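PDB 3LWU: succinylglutamate desuccinylase/aspartoacylase from Shewanella frigidimarina, which is a zinc-binding protein of the succinylglutamate desuccinylase/aspartoacylase family and probably works as a hydrolase. Local coordinates for residues A[37-42]-A[95-100]; A[63-68]-A[265-270]. All blocks are in the same frame, centred on the assembly; numbering follows the deposited sequence.

Overall arrangement
The two contacts have their centres about 16 Å apart and touch where I100 of 95-100 packs on G64 of 63-68. Interaction 1 is the more buried and almost wholly apolar: strand 38-46 lies against the start of helix 97-100, and the polar bonding there runs within 95-100 or to other neighbours. Interaction 2 is partly buried and far more polar. It joins two loops that follow strands 56-60 and 257-263 and lead into helices 68-80 and 271-287, using backbone, amide and water bonds. Its first loop carries two zinc ligands, whereas interaction 1 stands back from the metal, with the A95 side chain about 11 Å away.

Interaction 1. Residues A[37-42]-A[95-100]; sequences QALTVP and ANPLGI
L39 to V41 run nearly opposite to A95 to L98, the two directions 162° apart, and the nearest pair of CA atoms is V41 CA and A95 CA, 5.4 Å apart. Alternation along the strand sends L39 and V41 toward 95-100, while the T40 side chain turns away and the residue meets 95-100 through its backbone carbonyl. P97 sits between them: its CG lies 3.4 Å from T40 O and also meets L39 CD2, and its CD rests on V41 CG2. L39 splits its two methyls, CD2 on the proline ring and the L98 N, CD1 alongside L98 CB at 4.1 Å. In V41, CG1 is anti to the backbone N (chi1 174°), which sets CG2 against A95 O at 3.5 Å and CG1 near A95 CA. Replacing P97 with an alanine would probably open a gap between L39 CD2 and V41 CG2 and take the ring's packing off T40 O. Behind the proline, N96 OD1 accepts from G99 N at 3.2 Å, the donor standing above the carbonyl plane, and N96 ND2 bonds to V62 O. T35 of the second subunit also packs on P97. This is a short helix, 97-100, with P97 as its first residue and N96 as its asparagine N-cap, laid against strand 38-46, which pairs antiparallel with 24-32 and 89-92 in this zinc carboxypeptidase-like (M14) fold.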
loop_
_atom_site.group_PDB
_atom_site.type_symbol
_atom_site.label_atom_id
_atom_site.label_comp_id
_atom_site.label_asym_id
_atom_site.label_seq_id
_atom_site.Cartn_x
_atom_site.Cartn_y
_atom_site.Cartn_z
ATOM N N GLN A 37 -19.202 6.850 8.144
ATOM C CA GLN A 37 -18.629 6.928 9.464
ATOM C C GLN A 37 -17.835 8.238 9.617
ATOM O O GLN A 37 -17.036 8.602 8.773
ATOM C CB GLN A 37 -17.725 5.701 9.657
ATOM C CG GLN A 37 -17.039 5.522 11.055
ATOM C CD GLN A 37 -16.733 4.020 11.375
ATOM O OE1 GLN A 37 -17.391 3.449 12.267
ATOM N NE2 GLN A 37 -15.766 3.371 10.632
ATOM N N ALA A 38 -18.133 8.937 10.696
ATOM C CA ALA A 38 -17.449 10.134 11.099
ATOM C C ALA A 38 -16.042 9.815 11.510
ATOM O O ALA A 38 -15.786 8.779 12.137
ATOM C CB ALA A 38 -18.209 10.821 12.297
ATOM N N LEU A 39 -15.120 10.696 11.144
ATOM C CA LEU A 39 -13.781 10.656 11.704
ATOM C C LEU A 39 -13.793 11.619 12.884
ATOM O O LEU A 39 -13.979 12.842 12.707
ATOM C CB LEU A 39 -12.744 11.103 10.666
ATOM C CG LEU A 39 -12.482 10.095 9.536
ATOM C CD1 LEU A 39 -11.655 10.787 8.362
ATOM C CD2 LEU A 39 -11.778 8.834 10.103
ATOM N N THR A 40 -13.593 11.089 14.080
ATOM C CA THR A 40 -13.647 11.901 15.281
ATOM C C THR A 40 -12.359 11.795 16.118
ATOM O O THR A 40 -11.611 10.786 16.057
ATOM C CB THR A 40 -14.899 11.530 16.140
ATOM O OG1 THR A 40 -14.729 10.219 16.624
ATOM C CG2 THR A 40 -16.196 11.536 15.333
ATOM N N VAL A 41 -12.079 12.873 16.847
ATOM C CA VAL A 41 -10.963 12.985 17.771
ATOM C C VAL A 41 -11.533 13.247 19.146
ATOM O O VAL A 41 -12.367 14.134 19.291
ATOM C CB VAL A 41 -10.050 14.147 17.380
ATOM C CG1 VAL A 41 -8.964 14.371 18.423
ATOM C CG2 VAL A 41 -9.461 13.891 15.973
ATOM N N PRO A 42 -11.098 12.475 20.166
ATOM C CA PRO A 42 -11.545 12.689 21.534
ATOM C C PRO A 42 -10.776 13.861 22.158
ATOM O O PRO A 42 -9.589 13.990 21.946
ATOM C CB PRO A 42 -11.198 11.374 22.227
ATOM C CG PRO A 42 -10.060 10.803 21.451
ATOM C CD PRO A 42 -10.212 11.305 20.041
ATOM N N ALA A 95 -5.232 12.057 17.249
ATOM C CA ALA A 95 -5.715 13.235 16.542
ATOM C C ALA A 95 -5.881 13.040 15.045
ATOM O O ALA A 95 -6.378 13.931 14.381
ATOM C CB ALA A 95 -4.805 14.456 16.828
ATOM N N ASN A 96 -5.457 11.901 14.497
ATOM C CA ASN A 96 -5.643 11.639 13.088
ATOM C C ASN A 96 -6.136 10.228 12.881
ATOM O O ASN A 96 -5.370 9.340 12.462
ATOM C CB ASN A 96 -4.347 11.908 12.314
ATOM C CG ASN A 96 -4.514 11.665 10.802
ATOM O OD1 ASN A 96 -5.629 11.385 10.353
ATOM N ND2 ASN A 96 -3.412 11.790 10.015
ATOM N N PRO A 97 -7.422 9.984 13.177
ATOM C CA PRO A 97 -7.921 8.600 13.104
ATOM C C PRO A 97 -7.711 7.947 11.741
ATOM O O PRO A 97 -7.399 6.739 11.672
ATOM C CB PRO A 97 -9.403 8.724 13.498
ATOM C CG PRO A 97 -9.706 10.178 13.358
ATOM C CD PRO A 97 -8.445 10.897 13.690
ATOM N N LEU A 98 -7.803 8.723 10.660
ATOM C CA LEU A 98 -7.613 8.137 9.306
ATOM C C LEU A 98 -6.210 7.564 9.194
ATOM O O LEU A 98 -6.037 6.420 8.797
ATOM C CB LEU A 98 -7.861 9.170 8.188
ATOM C CG LEU A 98 -7.689 8.774 6.714
ATOM C CD1 LEU A 98 -8.467 7.551 6.251
ATOM C CD2 LEU A 98 -8.110 9.999 5.887
ATOM N N GLY A 99 -5.215 8.346 9.589
ATOM C CA GLY A 99 -3.832 7.911 9.532
ATOM C C GLY A 99 -3.532 6.775 10.515
ATOM O O GLY A 99 -2.811 5.851 10.194
ATOM N N ILE A 100 -4.069 6.857 11.714
ATOM C CA ILE A 100 -3.775 5.873 12.781
ATOM C C ILE A 100 -4.284 4.502 12.389
ATOM O O ILE A 100 -3.648 3.487 12.714
ATOM C CB ILE A 100 -4.453 6.315 14.109
ATOM C CG1 ILE A 100 -3.749 7.540 14.676
ATOM C CG2 ILE A 100 -4.532 5.160 15.181
ATOM C CD1 ILE A 100 -4.640 8.418 15.604
#

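Interaction 2. Residues A[63-68]-A[265-270]. With ZN (zinc ion), chain C.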
loop_
_atom_site.group_PDB
_atom_site.type_symbol
_atom_site.label_atom_id
_atom_site.label_comp_id
_atom_site.label_asym_id
_atom_site.label_seq_id
_atom_site.Cartn_x
_atom_site.Cartn_y
_atom_site.Cartn_z
ATOM N N HIS A 63 0.732 11.947 12.888
ATOM C CA HIS A 63 1.395 10.919 12.083
ATOM C C HIS A 63 0.978 9.624 12.713
ATOM O O HIS A 63 1.274 9.389 13.862
ATOM C CB HIS A 63 2.937 11.111 12.125
ATOM C CG HIS A 63 3.429 12.189 11.208
ATOM N ND1 HIS A 63 4.447 13.055 11.538
ATOM C CD2 HIS A 63 2.986 12.585 9.990
ATOM C CE1 HIS A 63 4.652 13.905 10.547
ATOM N NE2 HIS A 63 3.770 13.648 9.594
ATOM N N GLY A 64 0.289 8.751 11.980
ATOM C CA GLY A 64 -0.443 7.663 12.612
ATOM C C GLY A 64 0.363 6.546 13.240
ATOM O O GLY A 64 -0.162 5.827 14.075
ATOM N N ALA A 65 1.619 6.389 12.821
ATOM C CA ALA A 65 2.527 5.402 13.398
ATOM C C ALA A 65 3.116 5.872 14.707
ATOM O O ALA A 65 3.688 5.096 15.473
ATOM C CB ALA A 65 3.714 5.096 12.390
ATOM N N GLU A 66 3.010 7.169 14.954
ATOM C CA GLU A 66 3.684 7.800 16.069
ATOM C C GLU A 66 2.788 7.778 17.296
ATOM O O GLU A 66 2.254 8.818 17.707
ATOM C CB GLU A 66 4.110 9.202 15.645
ATOM C CG GLU A 66 5.097 9.163 14.482
ATOM C CD GLU A 66 5.537 10.517 13.952
ATOM O OE1 GLU A 66 5.236 11.528 14.607
ATOM O OE2 GLU A 66 6.147 10.578 12.822
ATOM N N VAL A 67 2.617 6.567 17.851
ATOM C CA VAL A 67 1.596 6.311 18.856
ATOM C C VAL A 67 2.015 6.638 20.291
ATOM O O VAL A 67 1.118 6.777 21.140
ATOM C CB VAL A 67 0.999 4.860 18.776
ATOM C CG1 VAL A 67 0.201 4.678 17.457
ATOM C CG2 VAL A 67 2.089 3.767 18.952
ATOM N N GLN A 68 3.321 6.839 20.569
ATOM C CA GLN A 68 3.788 7.011 21.980
ATOM C C GLN A 68 3.171 8.232 22.653
ATOM O O GLN A 68 2.925 8.204 23.864
ATOM C CB GLN A 68 5.327 7.031 22.077
ATOM C CG GLN A 68 5.971 7.304 23.464
ATOM C CD GLN A 68 5.807 6.195 24.489
ATOM O OE1 GLN A 68 4.903 5.314 24.400
ATOM N NE2 GLN A 68 6.673 6.226 25.495
ATOM N N SER A 265 10.856 6.276 19.479
ATOM C CA SER A 265 10.519 5.579 18.245
ATOM C C SER A 265 9.008 5.406 18.009
ATOM O O SER A 265 8.198 5.342 18.946
ATOM C CB SER A 265 11.220 4.222 18.214
ATOM O OG SER A 265 12.634 4.392 18.396
ATOM N N GLN A 266 8.662 5.365 16.740
ATOM C CA GLN A 266 7.308 5.022 16.290
ATOM C C GLN A 266 6.949 3.574 16.557
ATOM O O GLN A 266 7.808 2.770 16.956
ATOM C CB GLN A 266 7.183 5.313 14.792
ATOM C CG GLN A 266 7.982 4.351 13.929
ATOM C CD GLN A 266 8.010 4.769 12.467
ATOM O OE1 GLN A 266 7.598 5.880 12.125
ATOM N NE2 GLN A 266 8.554 3.887 11.595
ATOM N N GLU A 267 5.677 3.238 16.343
ATOM C CA GLU A 267 5.179 1.876 16.487
ATOM C C GLU A 267 5.506 1.269 17.825
ATOM O O GLU A 267 5.822 0.074 17.921
ATOM C CB GLU A 267 5.735 0.976 15.355
ATOM C CG GLU A 267 5.165 1.370 13.989
ATOM C CD GLU A 267 3.655 1.092 13.904
ATOM O OE1 GLU A 267 2.949 0.895 14.948
ATOM O OE2 GLU A 267 3.189 0.977 12.797
ATOM N N ARG A 268 5.447 2.102 18.863
ATOM C CA ARG A 268 5.851 1.674 20.184
ATOM C C ARG A 268 5.033 2.413 21.237
ATOM O O ARG A 268 4.832 3.619 21.123
ATOM C CB ARG A 268 7.338 2.000 20.364
ATOM C CG ARG A 268 7.899 1.805 21.770
ATOM C CD ARG A 268 9.241 2.549 21.839
ATOM N NE ARG A 268 9.935 2.409 23.111
ATOM C CZ ARG A 268 10.154 3.381 23.994
ATOM N NH1 ARG A 268 9.709 4.619 23.805
ATOM N NH2 ARG A 268 10.832 3.096 25.096
ATOM N N ILE A 269 4.609 1.677 22.257
ATOM C CA ILE A 269 3.972 2.206 23.449
ATOM C C ILE A 269 4.824 1.703 24.608
ATOM O O ILE A 269 5.073 0.508 24.725
ATOM C CB ILE A 269 2.558 1.648 23.605
ATOM C CG1 ILE A 269 1.618 2.230 22.548
ATOM C CG2 ILE A 269 2.041 1.859 24.994
ATOM C CD1 ILE A 269 1.389 3.690 22.590
ATOM N N ASP A 270 5.304 2.621 25.443
ATOM C CA ASP A 270 6.045 2.282 26.637
ATOM C C ASP A 270 5.619 3.247 27.756
ATOM O O ASP A 270 5.959 4.436 27.747
ATOM C CB ASP A 270 7.549 2.360 26.363
ATOM C CG ASP A 270 8.387 1.897 27.576
ATOM O OD1 ASP A 270 8.131 2.292 28.704
ATOM O OD2 ASP A 270 9.278 1.076 27.399
HETATM ZN ZN ZN C . 5.587 13.051 13.271
HETATM O O HOH W 1 5.438 5.276 19.067
#
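Q68 sets out with CG anti to its own N (chi1 176°) and then bends at chi2 (70°), a course that lays its amide beside the backbone of D270. Both ends of the amide are used on that one residue: OE1 accepts from D270 N at 2.9 Å, and NE2 gives to D270 O at 3.0 Å, the acceptor lying close to the amide plane. The pair fixes the rotation of the amide. Nearer the zinc, E267 N points almost straight at A65 O, 2.9 Å away with an N-H...O angle of 172°. Water 1 sits between these links, donating to S265 O and R268 O and taking a weak bond from Q68 N. On the apolar side V67 and I269 cross at about a right angle, with V67 CG2 3.7 Å from I269 CD1, and that CD1 also lies 3.4 Å from V67 O. The turn from H63 to E66 carries the metal ligands: H63 ND1 binds zinc at 2.1 Å, and E66 holds it with both oxygens, OE1 at 2.1 Å and OE2 at 2.6 Å; H192 adds its ND1. R268 has D273 as its stronger partner and D270 as a second, by charge alone; E267 OE1 reaches S369 and A370 of the fourth subunit. Three direct bonds and a water bridge thus join the HxxE zinc loop to 265-270, while T193 N, bonded to E66 OE1, probably helps hold the chelating carboxylate in place.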